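Local coordinates for protein putative aspartyl-tRNA synthetase (Leishmania major, PDB 6OD8) that probably attaches L-aspartate to its cognate tRNA at the expense of ATP, as a cytoplasmic class II aminoacyl-tRNA synthetase, at residues A120-D125 and E129-M134; D202-S207 and Q354-E359; K431-L436 and D444-D449. All blocks are in the same frame, centred on the assembly; numbering follows the deposited sequence.

In the fold
The three contacts follow one another along the chain, each closing before the next opens. Contact 1 joins strand 114-121 to helix 128-136 in the OB-fold domain, its centre about 45 Å from the centre of the chain. Contacts 2 and 3 fall in the class II synthetase region: in contact 2, helix 201-206 meets the loop after helix 346-353; in contact 3, helix 427-441 packs on strand 445-449 of the large mixed sheet. The centres of contacts 1 and 2 are about 37 Å apart, those of 2 and 3 about 27 Å, and those of 1 and 3 about 62 Å. This spread matches an elongated enzyme whose OB-fold, as in relatives, probably reads the anticodon far from the catalytic sheet.

Contact 1: residues A120-D125 and E129-M134; sequences AAVEGD and EMIDFM
Ala-120 puts its methyl group into a pocket made by three side chains of helix 128-136, where a strand of the OB-fold barrel meets the helix that follows it. Its CB lies 3.5 Å from Met-134 SD, 3.7 Å from Ile-131 CD1 and 3.8 Å from Met-130 CE, so two methionine ends and one isoleucine end meet a single carbon. The side-chain pairs that meet across the segments are all apolar, and the isoleucine end also lies against backbone. The backbones are nearest at the same place, with the CA atoms of Ala-120 and Ile-131 6.5 Å apart and the alanine methyl facing the helix. Met-130 reaches the strand because its CG is anti to the backbone N (chi1 -177°) and the chain stays extended until it bends at the sulfur. Farther out, Met-130 and Met-134 both touch Val-168 of strand 164-168, while Met-134 also touches Ala-105 and Met-107 of strand 104-111; the helix thereby packs against several barrel strands. Ala-120 is held in the sheet by backbone pairing with Ala-105. Beyond the strand's end, Ile-131 CD1 still follows the chain, lying 3.9 Å from the backbone N of Val-122 and 4.0 Å from Val-122 CG2.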
ATOM      1  N   ALA A 120     -27.303  34.805  11.374  1.00 31.61           N
ATOM      2  CA  ALA A 120     -27.175  35.726  12.486  1.00 34.23           C
ATOM      3  C   ALA A 120     -28.159  36.862  12.284  1.00 40.70           C
ATOM      4  O   ALA A 120     -28.432  37.271  11.155  1.00 40.29           O
ATOM      5  CB  ALA A 120     -25.758  36.290  12.617  1.00 35.70           C
ATOM      6  N   ALA A 121     -28.692  37.359  13.396  1.00 45.18           N
ATOM      7  CA  ALA A 121     -29.572  38.514  13.409  1.00 47.93           C
ATOM      8  C   ALA A 121     -29.067  39.490  14.461  1.00 51.64           C
ATOM      9  O   ALA A 121     -28.503  39.086  15.485  1.00 49.85           O
ATOM     10  CB  ALA A 121     -31.019  38.111  13.698  1.00 50.98           C
ATOM     11  N   VAL A 122     -29.232  40.783  14.188  1.00 53.72           N
ATOM     12  CA  VAL A 122     -28.817  41.791  15.158  1.00 57.62           C
ATOM     13  C   VAL A 122     -29.733  41.663  16.370  1.00 56.57           C
ATOM     14  O   VAL A 122     -30.926  41.966  16.292  1.00 49.91           O
ATOM     15  CB  VAL A 122     -28.858  43.203  14.567  1.00 57.30           C
ATOM     16  CG1 VAL A 122     -28.343  44.218  15.589  1.00 54.28           C
ATOM     17  CG2 VAL A 122     -28.043  43.256  13.284  1.00 55.80           C
ATOM     18  N   GLU A 123     -29.182  41.175  17.480  1.00 63.29           N
ATOM     19  CA  GLU A 123     -29.952  40.940  18.695  1.00 68.92           C
ATOM     20  C   GLU A 123     -28.979  40.735  19.844  1.00 68.59           C
ATOM     21  O   GLU A 123     -28.035  39.946  19.722  1.00 66.58           O
ATOM     22  CB  GLU A 123     -30.872  39.718  18.547  1.00 69.08           C
ATOM     23  N   GLY A 124     -29.203  41.448  20.941  1.00 63.52           N
ATOM     24  CA  GLY A 124     -28.412  41.213  22.136  1.00 60.80           C
ATOM     25  C   GLY A 124     -26.950  41.548  21.918  1.00 58.28           C
ATOM     26  O   GLY A 124     -26.581  42.701  21.657  1.00 52.79           O
ATOM     27  N   ASP A 125     -26.092  40.537  22.014  1.00 62.74           N
ATOM     28  CA  ASP A 125     -24.658  40.747  21.890  1.00 65.72           C
ATOM     29  C   ASP A 125     -24.142  40.544  20.473  1.00 59.30           C
ATOM     30  O   ASP A 125     -22.922  40.524  20.278  1.00 55.49           O
ATOM     31  CB  ASP A 125     -23.902  39.840  22.861  1.00 67.73           C
ATOM     32  CG  ASP A 125     -24.159  40.211  24.313  1.00 70.32           C
ATOM     33  OD1 ASP A 125     -24.499  39.308  25.104  1.00 70.54           O
ATOM     34  OD2 ASP A 125     -24.052  41.413  24.651  1.00 66.73           O
ATOM     35  N   GLU A 129     -22.392  45.230  13.037  1.00 45.14           N
ATOM     36  CA  GLU A 129     -21.039  45.063  12.507  1.00 40.37           C
ATOM     37  C   GLU A 129     -20.718  43.603  12.207  1.00 36.79           C
ATOM     38  O   GLU A 129     -19.944  43.312  11.283  1.00 36.57           O
ATOM     39  CB  GLU A 129     -20.021  45.628  13.502  1.00 38.29           C
ATOM     40  CG  GLU A 129     -19.993  47.156  13.583  1.00 45.32           C
ATOM     41  CD  GLU A 129     -21.078  47.732  14.463  1.00 47.59           C
ATOM     42  OE1 GLU A 129     -22.002  46.991  14.852  1.00 45.37           O
ATOM     43  OE2 GLU A 129     -20.997  48.939  14.770  1.00 54.79           O
ATOM     44  N   MET A 130     -21.296  42.672  12.969  1.00 37.00           N
ATOM     45  CA  MET A 130     -20.997  41.261  12.755  1.00 37.94           C
ATOM     46  C   MET A 130     -21.777  40.697  11.566  1.00 36.54           C
ATOM     47  O   MET A 130     -21.254  39.862  10.822  1.00 35.07           O
ATOM     48  CB  MET A 130     -21.284  40.462  14.029  1.00 33.00           C
ATOM     49  CG  MET A 130     -20.925  38.995  13.906  1.00 37.27           C
ATOM     50  SD  MET A 130     -21.345  38.013  15.364  1.00 39.51           S
ATOM     51  CE  MET A 130     -22.577  36.902  14.695  1.00 32.72           C
ATOM     52  N   ILE A 131     -23.020  41.148  11.370  1.00 36.45           N
ATOM     53  CA  ILE A 131     -23.778  40.777  10.178  1.00 35.11           C
ATOM     54  C   ILE A 131     -23.072  41.286   8.926  1.00 42.31           C
ATOM     55  O   ILE A 131     -22.980  40.574   7.913  1.00 31.88           O
ATOM     56  CB  ILE A 131     -25.227  41.300  10.271  1.00 40.51           C
ATOM     57  CG1 ILE A 131     -26.143  40.278  10.955  1.00 41.38           C
ATOM     58  CG2 ILE A 131     -25.782  41.597   8.892  1.00 41.20           C
ATOM     59  CD1 ILE A 131     -25.833  40.017  12.399  1.00 39.30           C
ATOM     60  N   ASP A 132     -22.549  42.520   8.983  1.00 39.39           N
ATOM     61  CA  ASP A 132     -21.742  43.044   7.880  1.00 39.43           C
ATOM     62  C   ASP A 132     -20.496  42.204   7.659  1.00 36.20           C
ATOM     63  O   ASP A 132     -20.121  41.924   6.512  1.00 33.27           O
ATOM     64  CB  ASP A 132     -21.326  44.487   8.152  1.00 42.47           C
ATOM     65  CG  ASP A 132     -22.509  45.427   8.295  1.00 52.84           C
ATOM     66  OD1 ASP A 132     -23.520  45.226   7.587  1.00 49.61           O
ATOM     67  OD2 ASP A 132     -22.418  46.366   9.117  1.00 54.15           O
ATOM     68  N   PHE A 133     -19.816  41.825   8.746  1.00 33.82           N
ATOM     69  CA  PHE A 133     -18.617  41.006   8.620  1.00 33.34           C
ATOM     70  C   PHE A 133     -18.932  39.687   7.934  1.00 28.25           C
ATOM     71  O   PHE A 133     -18.226  39.273   7.006  1.00 28.13           O
ATOM     72  CB  PHE A 133     -17.999  40.760   9.996  1.00 28.88           C
ATOM     73  CG  PHE A 133     -16.809  39.853   9.964  1.00 27.17           C
ATOM     74  CD1 PHE A 133     -15.590  40.296   9.477  1.00 27.12           C
ATOM     75  CD2 PHE A 133     -16.908  38.544  10.422  1.00 26.38           C
ATOM     76  CE1 PHE A 133     -14.475  39.441   9.442  1.00 25.69           C
ATOM     77  CE2 PHE A 133     -15.807  37.692  10.398  1.00 26.80           C
ATOM     78  CZ  PHE A 133     -14.589  38.141   9.905  1.00 29.09           C
ATOM     79  N   MET A 134     -19.984  39.001   8.391  1.00 29.70           N
ATOM     80  CA  MET A 134     -20.344  37.716   7.803  1.00 29.90           C
ATOM     81  C   MET A 134     -20.643  37.854   6.318  1.00 28.94           C
ATOM     82  O   MET A 134     -20.224  37.015   5.508  1.00 26.91           O
ATOM     83  CB  MET A 134     -21.543  37.125   8.531  1.00 28.52           C
ATOM     84  CG  MET A 134     -21.234  36.677   9.925  1.00 31.36           C
ATOM     85  SD  MET A 134     -22.750  36.322  10.822  1.00 36.48           S
ATOM     86  CE  MET A 134     -23.254  34.799  10.003  1.00 26.55           C
TER

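Contact 2: residues D202-S207 and Q354-E359; sequences DTRLNS and QQYPFE
The phenol oxygen of Tyr-356 points at one face of the Arg-204 guanidinium, sitting over its centre, 3.9 Å above the plane; Tyr-356 OH is 4.0 Å from both Arg-204 CZ and NH2. The ring and guanidinium planes are 63° apart, which excludes a parallel stack. Behind this centred approach, Gln-355 CG lies over the centre of the Tyr-356 ring, 3.9 Å above it, and so backs the ring from one face. Gln-355 also runs out towards the arginine, its CG anti to the backbone N (chi1 -173°) and the chain extended beyond. Its own approach is the loose part: Gln-355 NE2 comes obliquely to 3.9 Å from Arg-204 NH2 without a bond, the flat groups inclined by 51°. Only 74 Å² is buried in all, and the nearest CA atoms, those of Arg-204 and Gln-355, are 14.7 Å apart, so long side chains alone bridge helix 201-206 and the loop of this class II synthetase region. The nitrogens of Arg-204 and Gln-355 are committed elsewhere. Arg-204 NH1 forms a salt bridge with Asp-211 and a hydrogen bond to Ala-188 O, to which Gln-355 NE2 also donates. This chemistry implies that the two groups converge through a shared acceptor rather than by bonding to each other.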
ATOM      1  N   ASP A 202      -8.838  20.250 -17.857  1.00 22.78           N
ATOM      2  CA  ASP A 202      -7.513  20.806 -17.575  1.00 27.16           C
ATOM      3  C   ASP A 202      -7.573  21.885 -16.494  1.00 24.52           C
ATOM      4  O   ASP A 202      -6.700  21.940 -15.621  1.00 24.65           O
ATOM      5  CB  ASP A 202      -6.870  21.342 -18.856  1.00 32.80           C
ATOM      6  CG  ASP A 202      -6.287  20.218 -19.727  1.00 49.92           C
ATOM      7  OD1 ASP A 202      -5.795  19.202 -19.162  1.00 42.84           O
ATOM      8  OD2 ASP A 202      -6.332  20.344 -20.976  1.00 54.65           O
ATOM      9  N   THR A 203      -8.592  22.747 -16.526  1.00 23.62           N
ATOM     10  CA  THR A 203      -8.733  23.752 -15.475  1.00 26.36           C
ATOM     11  C   THR A 203      -8.960  23.091 -14.120  1.00 24.31           C
ATOM     12  O   THR A 203      -8.405  23.518 -13.100  1.00 24.61           O
ATOM     13  CB  THR A 203      -9.882  24.694 -15.826  1.00 30.09           C
ATOM     14  OG1 THR A 203      -9.640  25.245 -17.122  1.00 31.38           O
ATOM     15  CG2 THR A 203      -9.988  25.824 -14.805  1.00 32.41           C
ATOM     16  N   ARG A 204      -9.754  22.024 -14.112  1.00 22.50           N
ATOM     17  CA  ARG A 204      -9.975  21.216 -12.917  1.00 23.88           C
ATOM     18  C   ARG A 204      -8.663  20.704 -12.334  1.00 27.49           C
ATOM     19  O   ARG A 204      -8.413  20.813 -11.129  1.00 25.65           O
ATOM     20  CB  ARG A 204     -10.864  20.043 -13.297  1.00 27.21           C
ATOM     21  CG  ARG A 204     -11.981  19.728 -12.391  1.00 39.52           C
ATOM     22  CD  ARG A 204     -12.735  18.529 -12.947  1.00 36.39           C
ATOM     23  NE  ARG A 204     -13.988  18.918 -13.581  1.00 32.15           N
ATOM     24  CZ  ARG A 204     -15.104  19.137 -12.893  1.00 33.68           C
ATOM     25  NH1 ARG A 204     -15.090  19.005 -11.569  1.00 30.68           N
ATOM     26  NH2 ARG A 204     -16.222  19.478 -13.510  1.00 31.95           N
ATOM     27  N   LEU A 205      -7.818  20.109 -13.178  1.00 22.05           N
ATOM     28  CA  LEU A 205      -6.610  19.476 -12.662  1.00 18.11           C
ATOM     29  C   LEU A 205      -5.558  20.510 -12.302  1.00 24.12           C
ATOM     30  O   LEU A 205      -4.730  20.260 -11.421  1.00 25.30           O
ATOM     31  CB  LEU A 205      -6.054  18.470 -13.680  1.00 20.72           C
ATOM     32  CG  LEU A 205      -7.040  17.377 -14.095  1.00 19.51           C
ATOM     33  CD1 LEU A 205      -6.502  16.486 -15.264  1.00 19.16           C
ATOM     34  CD2 LEU A 205      -7.464  16.525 -12.904  1.00 20.38           C
ATOM     35  N   ASN A 206      -5.597  21.678 -12.946  1.00 20.46           N
ATOM     36  CA  ASN A 206      -4.625  22.725 -12.661  1.00 25.46           C
ATOM     37  C   ASN A 206      -4.788  23.311 -11.263  1.00 29.18           C
ATOM     38  O   ASN A 206      -3.824  23.871 -10.743  1.00 24.60           O
ATOM     39  CB  ASN A 206      -4.731  23.851 -13.690  1.00 27.01           C
ATOM     40  CG  ASN A 206      -4.197  23.449 -15.044  1.00 31.56           C
ATOM     41  OD1 ASN A 206      -3.492  22.448 -15.165  1.00 29.76           O
ATOM     42  ND2 ASN A 206      -4.532  24.220 -16.070  1.00 25.30           N
ATOM     43  N   SER A 207      -5.991  23.227 -10.679  1.00 31.71           N
ATOM     44  CA  SER A 207      -6.260  23.606  -9.279  1.00 29.91           C
ATOM     45  C   SER A 207      -7.015  22.466  -8.591  1.00 25.40           C
ATOM     46  O   SER A 207      -8.145  22.615  -8.119  1.00 22.04           O
ATOM     47  CB  SER A 207      -7.069  24.895  -9.165  1.00 30.07           C
ATOM     48  OG  SER A 207      -6.462  25.959  -9.868  1.00 26.51           O
ATOM     49  N   GLN A 354     -24.708  11.658  -8.456  1.00 26.53           N
ATOM     50  CA  GLN A 354     -25.511  12.858  -8.682  1.00 30.83           C
ATOM     51  C   GLN A 354     -24.877  13.762  -9.728  1.00 31.57           C
ATOM     52  O   GLN A 354     -25.588  14.472 -10.449  1.00 28.95           O
ATOM     53  CB  GLN A 354     -25.740  13.619  -7.373  1.00 27.91           C
ATOM     54  CG  GLN A 354     -24.496  13.856  -6.528  1.00 35.93           C
ATOM     55  CD  GLN A 354     -23.745  15.126  -6.909  1.00 41.62           C
ATOM     56  OE1 GLN A 354     -24.341  16.089  -7.407  1.00 46.25           O
ATOM     57  NE2 GLN A 354     -22.429  15.131  -6.681  1.00 25.29           N
ATOM     58  N   GLN A 355     -23.555  13.748  -9.839  1.00 25.49           N
ATOM     59  CA  GLN A 355     -22.904  14.492 -10.907  1.00 24.54           C
ATOM     60  C   GLN A 355     -22.621  13.637 -12.136  1.00 25.66           C
ATOM     61  O   GLN A 355     -22.702  14.136 -13.258  1.00 24.79           O
ATOM     62  CB  GLN A 355     -21.589  15.111 -10.409  1.00 24.94           C
ATOM     63  CG  GLN A 355     -20.975  16.043 -11.444  1.00 25.78           C
ATOM     64  CD  GLN A 355     -19.788  16.843 -10.924  1.00 29.45           C
ATOM     65  OE1 GLN A 355     -19.486  16.840  -9.720  1.00 22.39           O
ATOM     66  NE2 GLN A 355     -19.116  17.550 -11.836  1.00 23.05           N
ATOM     67  N   TYR A 356     -22.296  12.364 -11.942  1.00 20.43           N
ATOM     68  CA  TYR A 356     -21.827  11.476 -13.006  1.00 24.09           C
ATOM     69  C   TYR A 356     -22.698  10.230 -12.963  1.00 23.81           C
ATOM     70  O   TYR A 356     -22.276   9.187 -12.444  1.00 22.75           O
ATOM     71  CB  TYR A 356     -20.350  11.121 -12.809  1.00 22.62           C
ATOM     72  CG  TYR A 356     -19.402  12.298 -12.896  1.00 28.06           C
ATOM     73  CD1 TYR A 356     -19.301  13.050 -14.062  1.00 30.20           C
ATOM     74  CD2 TYR A 356     -18.588  12.642 -11.818  1.00 28.09           C
ATOM     75  CE1 TYR A 356     -18.427  14.122 -14.153  1.00 27.40           C
ATOM     76  CE2 TYR A 356     -17.710  13.710 -11.895  1.00 26.53           C
ATOM     77  CZ  TYR A 356     -17.636  14.449 -13.061  1.00 28.87           C
ATOM     78  OH  TYR A 356     -16.748  15.502 -13.142  1.00 25.63           O
ATOM     79  N   PRO A 357     -23.930  10.316 -13.464  1.00 25.87           N
ATOM     80  CA  PRO A 357     -24.880   9.214 -13.292  1.00 25.03           C
ATOM     81  C   PRO A 357     -24.357   7.922 -13.890  1.00 26.46           C
ATOM     82  O   PRO A 357     -23.762   7.907 -14.973  1.00 26.68           O
ATOM     83  CB  PRO A 357     -26.130   9.702 -14.030  1.00 28.41           C
ATOM     84  CG  PRO A 357     -26.018  11.184 -14.024  1.00 29.59           C
ATOM     85  CD  PRO A 357     -24.550  11.484 -14.112  1.00 23.92           C
ATOM     86  N   PHE A 358     -24.569   6.835 -13.158  1.00 25.53           N
ATOM     87  CA  PHE A 358     -24.162   5.522 -13.636  1.00 24.00           C
ATOM     88  C   PHE A 358     -25.146   4.483 -13.133  1.00 28.98           C
ATOM     89  O   PHE A 358     -25.786   4.667 -12.092  1.00 27.46           O
ATOM     90  CB  PHE A 358     -22.750   5.156 -13.175  1.00 20.84           C
ATOM     91  CG  PHE A 358     -22.578   5.103 -11.669  1.00 23.74           C
ATOM     92  CD1 PHE A 358     -22.290   6.258 -10.948  1.00 22.47           C
ATOM     93  CD2 PHE A 358     -22.652   3.892 -10.987  1.00 18.99           C
ATOM     94  CE1 PHE A 358     -22.085   6.219  -9.558  1.00 21.14           C
ATOM     95  CE2 PHE A 358     -22.457   3.836  -9.613  1.00 25.40           C
ATOM     96  CZ  PHE A 358     -22.181   5.014  -8.891  1.00 24.73           C
ATOM     97  N   GLU A 359     -25.258   3.382 -13.888  1.00 26.87           N
ATOM     98  CA  GLU A 359     -25.988   2.218 -13.393  1.00 28.82           C
ATOM     99  C   GLU A 359     -25.040   1.353 -12.571  1.00 25.35           C
ATOM    100  O   GLU A 359     -23.921   1.064 -13.035  1.00 25.46           O
ATOM    101  CB  GLU A 359     -26.590   1.403 -14.547  1.00 27.15           C
TER

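Contact 3: residues K431-L436 and D444-D449; sequences KLLGKL and DFFISD. With EDO (1,2-ethanediol), chain K; EDO (1,2-ethanediol), chain E.
Phe-446 and Leu-433 are brought together by contrasting first torsions. Phe-446 CG stands between its backbone N and carbonyl carbon (chi1 78°), which raises the ring from strand 445-449 towards helix 427-441. Leu-433 instead has CG anti to the backbone N (chi1 177°), carrying its branched end to the rim of that ring. There Leu-433 CD2 approaches Phe-446 CZ to 3.7 Å, at the edge and near the ring plane, so the methyl abuts the rim and does not cover a face. One helix position on, Gly-434 offers bare backbone, its CA coming up obliquely to the ring, 4.1 Å from Phe-446 CE2.

The polar contacts lie away from this apolar centre. Just before the strand, Asp-444 OD1 accepts a hydrogen bond of 2.7 Å from O2 of an ethanediol, probably from the crystallisation liquor, and also forms a salt bridge with Lys-438. Its second oxygen, OD2, takes the backbone N of Val-362. At the far end, Asp-449 is held by hydroxyls of Tyr-324 and Tyr-325.

Within the large mixed sheet of the class II synthetase region, strand 445-449 runs between strands 472-477 and 400-403. Phe-446 stacks on Phe-476 of the former and touches Leu-400 of the latter, while Leu-433 also packs on Cys-407 of helix 404-412, joining both helices to the same side-chain cluster.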
ATOM      1  N   LYS A 431     -15.336  -3.896 -26.529  1.00 27.69           N
ATOM      2  CA  LYS A 431     -16.586  -3.280 -26.105  1.00 31.63           C
ATOM      3  C   LYS A 431     -17.777  -3.957 -26.767  1.00 20.27           C
ATOM      4  O   LYS A 431     -18.816  -4.142 -26.122  1.00 31.16           O
ATOM      5  CB  LYS A 431     -16.579  -1.771 -26.373  1.00 35.26           C
ATOM      6  CG  LYS A 431     -16.155  -1.000 -25.113  1.00 47.05           C
ATOM      7  CD  LYS A 431     -16.470   0.487 -25.152  1.00 52.78           C
ATOM      8  CE  LYS A 431     -15.210   1.296 -25.418  1.00 57.85           C
ATOM      9  NZ  LYS A 431     -15.049   2.424 -24.452  1.00 61.94           N
ATOM     10  N   LEU A 432     -17.640  -4.362 -28.034  1.00 26.14           N
ATOM     11  CA  LEU A 432     -18.721  -5.113 -28.664  1.00 26.02           C
ATOM     12  C   LEU A 432     -18.955  -6.429 -27.927  1.00 23.17           C
ATOM     13  O   LEU A 432     -20.101  -6.795 -27.641  1.00 24.63           O
ATOM     14  CB  LEU A 432     -18.414  -5.358 -30.146  1.00 24.27           C
ATOM     15  CG  LEU A 432     -19.472  -6.143 -30.930  1.00 26.01           C
ATOM     16  CD1 LEU A 432     -20.821  -5.461 -30.854  1.00 28.02           C
ATOM     17  CD2 LEU A 432     -19.067  -6.301 -32.414  1.00 30.94           C
ATOM     18  N   LEU A 433     -17.873  -7.108 -27.534  1.00 20.92           N
ATOM     19  CA  LEU A 433     -18.012  -8.370 -26.826  1.00 19.82           C
ATOM     20  C   LEU A 433     -18.713  -8.177 -25.493  1.00 21.11           C
ATOM     21  O   LEU A 433     -19.599  -8.965 -25.130  1.00 23.50           O
ATOM     22  CB  LEU A 433     -16.639  -9.019 -26.629  1.00 19.80           C
ATOM     23  CG  LEU A 433     -16.607 -10.318 -25.826  1.00 21.43           C
ATOM     24  CD1 LEU A 433     -17.473 -11.413 -26.496  1.00 24.15           C
ATOM     25  CD2 LEU A 433     -15.168 -10.815 -25.597  1.00 18.29           C
ATOM     26  N   GLY A 434     -18.343  -7.129 -24.756  1.00 22.00           N
ATOM     27  CA  GLY A 434     -18.971  -6.880 -23.469  1.00 20.11           C
ATOM     28  C   GLY A 434     -20.442  -6.534 -23.593  1.00 21.60           C
ATOM     29  O   GLY A 434     -21.241  -6.891 -22.726  1.00 22.00           O
ATOM     30  N   LYS A 435     -20.825  -5.836 -24.669  1.00 23.34           N
ATOM     31  CA  LYS A 435     -22.241  -5.574 -24.912  1.00 25.01           C
ATOM     32  C   LYS A 435     -22.991  -6.867 -25.204  1.00 27.02           C
ATOM     33  O   LYS A 435     -24.080  -7.100 -24.666  1.00 25.02           O
ATOM     34  CB  LYS A 435     -22.413  -4.574 -26.062  1.00 30.16           C
ATOM     35  N   LEU A 436     -22.422  -7.725 -26.060  1.00 27.25           N
ATOM     36  CA  LEU A 436     -23.040  -9.024 -26.330  1.00 26.35           C
ATOM     37  C   LEU A 436     -23.159  -9.859 -25.060  1.00 28.06           C
ATOM     38  O   LEU A 436     -24.170 -10.543 -24.850  1.00 26.70           O
ATOM     39  CB  LEU A 436     -22.238  -9.784 -27.395  1.00 22.28           C
ATOM     40  CG  LEU A 436     -22.243  -9.166 -28.795  1.00 30.81           C
ATOM     41  CD1 LEU A 436     -21.257  -9.857 -29.760  1.00 33.11           C
ATOM     42  CD2 LEU A 436     -23.649  -9.236 -29.361  1.00 35.83           C
ATOM     43  N   ASP A 444     -22.061  -7.241 -16.275  1.00 19.70           N
ATOM     44  CA  ASP A 444     -21.054  -6.257 -16.660  1.00 20.47           C
ATOM     45  C   ASP A 444     -19.630  -6.740 -16.415  1.00 20.20           C
ATOM     46  O   ASP A 444     -18.689  -5.983 -16.685  1.00 22.71           O
ATOM     47  CB  ASP A 444     -21.236  -4.939 -15.869  1.00 19.09           C
ATOM     48  CG  ASP A 444     -22.592  -4.292 -16.084  1.00 19.00           C
ATOM     49  OD1 ASP A 444     -23.042  -4.170 -17.242  1.00 22.34           O
ATOM     50  OD2 ASP A 444     -23.203  -3.886 -15.074  1.00 27.18           O
ATOM     51  N   PHE A 445     -19.452  -7.973 -15.919  1.00 18.40           N
ATOM     52  CA  PHE A 445     -18.156  -8.511 -15.520  1.00 17.76           C
ATOM     53  C   PHE A 445     -18.010  -9.932 -16.043  1.00 21.90           C
ATOM     54  O   PHE A 445     -18.899 -10.755 -15.827  1.00 21.47           O
ATOM     55  CB  PHE A 445     -18.022  -8.527 -13.996  1.00 16.75           C
ATOM     56  CG  PHE A 445     -16.645  -8.926 -13.511  1.00 23.04           C
ATOM     57  CD1 PHE A 445     -15.683  -7.962 -13.261  1.00 25.69           C
ATOM     58  CD2 PHE A 445     -16.306 -10.257 -13.340  1.00 24.44           C
ATOM     59  CE1 PHE A 445     -14.411  -8.311 -12.822  1.00 26.18           C
ATOM     60  CE2 PHE A 445     -15.034 -10.607 -12.911  1.00 28.15           C
ATOM     61  CZ  PHE A 445     -14.089  -9.638 -12.656  1.00 20.64           C
ATOM     62  N   PHE A 446     -16.885 -10.241 -16.685  1.00 17.91           N
ATOM     63  CA  PHE A 446     -16.696 -11.609 -17.160  1.00 18.17           C
ATOM     64  C   PHE A 446     -15.222 -11.831 -17.462  1.00 19.14           C
ATOM     65  O   PHE A 446     -14.439 -10.884 -17.607  1.00 16.76           O
ATOM     66  CB  PHE A 446     -17.575 -11.924 -18.378  1.00 18.91           C
ATOM     67  CG  PHE A 446     -17.058 -11.360 -19.684  1.00 20.77           C
ATOM     68  CD1 PHE A 446     -16.290 -12.141 -20.526  1.00 23.06           C
ATOM     69  CD2 PHE A 446     -17.342 -10.048 -20.059  1.00 16.74           C
ATOM     70  CE1 PHE A 446     -15.811 -11.637 -21.744  1.00 22.93           C
ATOM     71  CE2 PHE A 446     -16.840  -9.528 -21.244  1.00 23.07           C
ATOM     72  CZ  PHE A 446     -16.090 -10.324 -22.088  1.00 24.94           C
ATOM     73  N   ILE A 447     -14.829 -13.096 -17.513  1.00 18.26           N
ATOM     74  CA  ILE A 447     -13.465 -13.407 -17.915  1.00 19.60           C
ATOM     75  C   ILE A 447     -13.505 -14.180 -19.227  1.00 19.43           C
ATOM     76  O   ILE A 447     -14.430 -14.956 -19.464  1.00 19.58           O
ATOM     77  CB  ILE A 447     -12.690 -14.166 -16.814  1.00 26.86           C
ATOM     78  CG1 ILE A 447     -13.029 -15.646 -16.811  1.00 27.69           C
ATOM     79  CG2 ILE A 447     -13.001 -13.571 -15.451  1.00 23.90           C
ATOM     80  CD1 ILE A 447     -12.050 -16.516 -17.595  1.00 28.38           C
ATOM     81  N   SER A 448     -12.510 -13.925 -20.085  1.00 18.76           N
ATOM     82  CA  SER A 448     -12.275 -14.656 -21.320  1.00 17.96           C
ATOM     83  C   SER A 448     -11.045 -15.516 -21.101  1.00 18.66           C
ATOM     84  O   SER A 448      -9.978 -14.990 -20.774  1.00 19.04           O
ATOM     85  CB  SER A 448     -12.050 -13.714 -22.509  1.00 18.57           C
ATOM     86  OG  SER A 448     -11.829 -14.461 -23.721  1.00 23.43           O
ATOM     87  N   ASP A 449     -11.196 -16.822 -21.322  1.00 23.41           N
ATOM     88  CA  ASP A 449     -10.246 -17.844 -20.910  1.00 21.50           C
ATOM     89  C   ASP A 449      -9.461 -18.388 -22.105  1.00 19.40           C
ATOM     90  O   ASP A 449     -10.045 -18.696 -23.147  1.00 20.65           O
ATOM     91  CB  ASP A 449     -11.016 -18.972 -20.216  1.00 19.76           C
ATOM     92  CG  ASP A 449     -10.119 -19.989 -19.610  1.00 29.01           C
ATOM     93  OD1 ASP A 449      -9.042 -19.584 -19.122  1.00 25.01           O
ATOM     94  OD2 ASP A 449     -10.484 -21.190 -19.618  1.00 24.21           O
TER
HETATM   95  C1  EDO K 609     -20.822  -3.834 -21.413  1.00 38.60           C
HETATM   96  O1  EDO K 609     -21.706  -3.007 -22.172  1.00 37.15           O
HETATM   97  C2  EDO K 609     -21.474  -4.241 -20.108  1.00 36.11           C
HETATM   98  O2  EDO K 609     -21.455  -3.151 -19.180  1.00 36.69           O
HETATM   99  C1  EDO E 603     -13.967 -21.330 -19.839  1.00 46.52           C
HETATM  100  O1  EDO E 603     -13.502 -21.241 -18.491  1.00 46.88           O
HETATM  101  C2  EDO E 603     -15.490 -21.204 -19.871  1.00 42.82           C
HETATM  102  O2  EDO E 603     -16.109 -22.487 -19.723  1.00 50.47           O